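PDB 2NWH: carbohydrate kinase from Agrobacterium tumefaciens, which probably transfers a phosphate group from ATP to a sugar or similar small molecule, as a kinase of the pfkB (ribokinase) family. Local coordinates for residues P93-I98 against V106-D111. Sequence-based numbering, arbitrary orientation.
Sequences PSYTAI and VIALAD
Tyr95 and Ala97 meet Ala108 and Ala110 on one face of an antiparallel beta hairpin, the outer part of the small sheet (the lid in ribokinase-like kinases) beside the large sheet. This face holds the closer side-chain packing. Tyr95 CG stands anti to the backbone N (chi1 173°), which runs the ring along the strand: Ala110 CB lies at the ring edge, and the phenol end reaches Ala108 CB, 3.3 Å from Tyr95 OH. A methyl suits position 108, since Ala97 CA and Ala108 CA, in a non-hydrogen-bonded pair, are just 4.0 Å apart and the phenol end presses on Ala108 CB. Strand 13-20 flanks 94-98 on its other edge, whereas 106-111 is an edge strand of this sheet within the chain.

The opposite face is looser and wetter. Leu109 and Ile107 carry their tips away from the partner strand, while Thr96, across from Leu109, and Ser94, across from Asp111, bind water with their hydroxyls. One water donates to Ser94 OG and to Leu109 O and also bonds Thr96 OG1; Leu109 O thus has two donors, this water and Thr96 N, 2.9 Å away. At the far end a classic bulge sets Val106 and Ile107 both against Ile98; Ile107 O takes the Ile98 N-H almost straight (174°). Near Pro93, Ser94 OG donates to a second water, which in turn donates to Asp111 OD2 at 2.9 Å.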
loop_
_atom_site.group_PDB
_atom_site.type_symbol
_atom_site.label_atom_id
_atom_site.label_comp_id
_atom_site.label_asym_id
_atom_site.label_seq_id
_atom_site.Cartn_x
_atom_site.Cartn_y
_atom_site.Cartn_z
ATOM N N PRO A 93 9.316 9.341 -10.547
ATOM C CA PRO A 93 9.342 9.890 -9.180
ATOM C C PRO A 93 10.434 9.221 -8.313
ATOM O O PRO A 93 10.760 8.052 -8.515
ATOM C CB PRO A 93 7.976 9.495 -8.606
ATOM C CG PRO A 93 7.061 9.377 -9.848
ATOM C CD PRO A 93 7.950 8.914 -10.974
ATOM N N SER A 94 10.955 9.957 -7.342
ATOM C CA SER A 94 12.076 9.456 -6.508
ATOM C C SER A 94 11.947 9.937 -5.097
ATOM O O SER A 94 11.415 11.025 -4.858
ATOM C CB SER A 94 13.423 9.890 -7.097
ATOM O OG SER A 94 13.528 11.302 -7.107
ATOM N N TYR A 95 12.361 9.092 -4.142
ATOM C CA TYR A 95 12.568 9.456 -2.749
ATOM C C TYR A 95 14.093 9.255 -2.476
ATOM O O TYR A 95 14.619 8.160 -2.632
ATOM C CB TYR A 95 11.698 8.544 -1.838
ATOM C CG TYR A 95 11.968 8.741 -0.379
ATOM C CD1 TYR A 95 11.345 9.785 0.339
ATOM C CD2 TYR A 95 12.866 7.909 0.291
ATOM C CE1 TYR A 95 11.608 10.004 1.676
ATOM C CE2 TYR A 95 13.144 8.124 1.629
ATOM C CZ TYR A 95 12.498 9.156 2.316
ATOM O OH TYR A 95 12.806 9.317 3.644
ATOM N N THR A 96 14.793 10.318 -2.096
ATOM C CA THR A 96 16.248 10.256 -1.887
ATOM C C THR A 96 16.556 10.644 -0.450
ATOM O O THR A 96 16.185 11.721 -0.036
ATOM C CB THR A 96 16.927 11.239 -2.844
ATOM O OG1 THR A 96 16.542 10.922 -4.194
ATOM C CG2 THR A 96 18.472 11.211 -2.660
ATOM N N ALA A 97 17.172 9.746 0.328
ATOM C CA ALA A 97 17.509 10.037 1.718
ATOM C C ALA A 97 19.022 9.999 1.896
ATOM O O ALA A 97 19.734 9.147 1.296
ATOM C CB ALA A 97 16.855 9.001 2.654
ATOM N N ILE A 98 19.517 10.869 2.749
ATOM C CA ILE A 98 20.904 10.741 3.164
ATOM C C ILE A 98 20.900 10.437 4.676
ATOM O O ILE A 98 20.290 11.171 5.457
ATOM C CB ILE A 98 21.683 12.001 2.791
ATOM C CG1 ILE A 98 21.744 12.177 1.243
ATOM C CG2 ILE A 98 23.046 12.025 3.521
ATOM C CD1 ILE A 98 22.479 13.440 0.820
ATOM N N VAL A 106 19.377 12.125 8.039
ATOM C CA VAL A 106 19.741 13.514 8.027
ATOM C C VAL A 106 18.636 14.327 7.385
ATOM O O VAL A 106 18.178 15.334 7.973
ATOM C CB VAL A 106 21.114 13.774 7.327
ATOM C CG1 VAL A 106 21.450 15.255 7.296
ATOM C CG2 VAL A 106 22.264 13.022 8.082
ATOM N N ILE A 107 18.242 13.933 6.170
ATOM C CA ILE A 107 17.246 14.695 5.405
ATOM C C ILE A 107 16.881 13.819 4.214
ATOM O O ILE A 107 17.651 12.935 3.829
ATOM C CB ILE A 107 17.792 16.115 4.962
ATOM C CG1 ILE A 107 16.667 17.053 4.497
ATOM C CG2 ILE A 107 18.873 16.004 3.831
ATOM C CD1 ILE A 107 16.100 17.945 5.560
ATOM N N ALA A 108 15.673 14.007 3.690
ATOM C CA ALA A 108 15.233 13.278 2.518
ATOM C C ALA A 108 14.480 14.256 1.625
ATOM O O ALA A 108 13.883 15.238 2.108
ATOM C CB ALA A 108 14.340 12.096 2.905
ATOM N N LEU A 109 14.583 14.017 0.331
ATOM C CA LEU A 109 13.925 14.815 -0.680
ATOM C C LEU A 109 13.030 13.891 -1.545
ATOM O O LEU A 109 13.502 12.879 -2.123
ATOM C CB LEU A 109 14.952 15.474 -1.599
ATOM C CG LEU A 109 14.610 16.782 -2.279
ATOM C CD1 LEU A 109 14.288 17.786 -1.196
ATOM C CD2 LEU A 109 15.819 17.277 -3.063
ATOM N N ALA A 110 11.761 14.247 -1.616
ATOM C CA ALA A 110 10.776 13.512 -2.441
ATOM C C ALA A 110 10.417 14.360 -3.648
ATOM O O ALA A 110 10.039 15.522 -3.516
ATOM C CB ALA A 110 9.527 13.156 -1.628
ATOM N N ASP A 111 10.550 13.769 -4.832
ATOM C CA ASP A 111 10.032 14.368 -6.050
ATOM C C ASP A 111 8.904 13.490 -6.607
ATOM O O ASP A 111 9.159 12.538 -7.326
ATOM C CB ASP A 111 11.161 14.503 -7.089
ATOM C CG ASP A 111 10.657 15.035 -8.442
ATOM O OD1 ASP A 111 9.573 15.692 -8.517
ATOM O OD2 ASP A 111 11.326 14.717 -9.441
HETATM O O HOH W 1 14.237 12.419 -4.770
HETATM O O HOH W 2 12.514 12.083 -9.506
#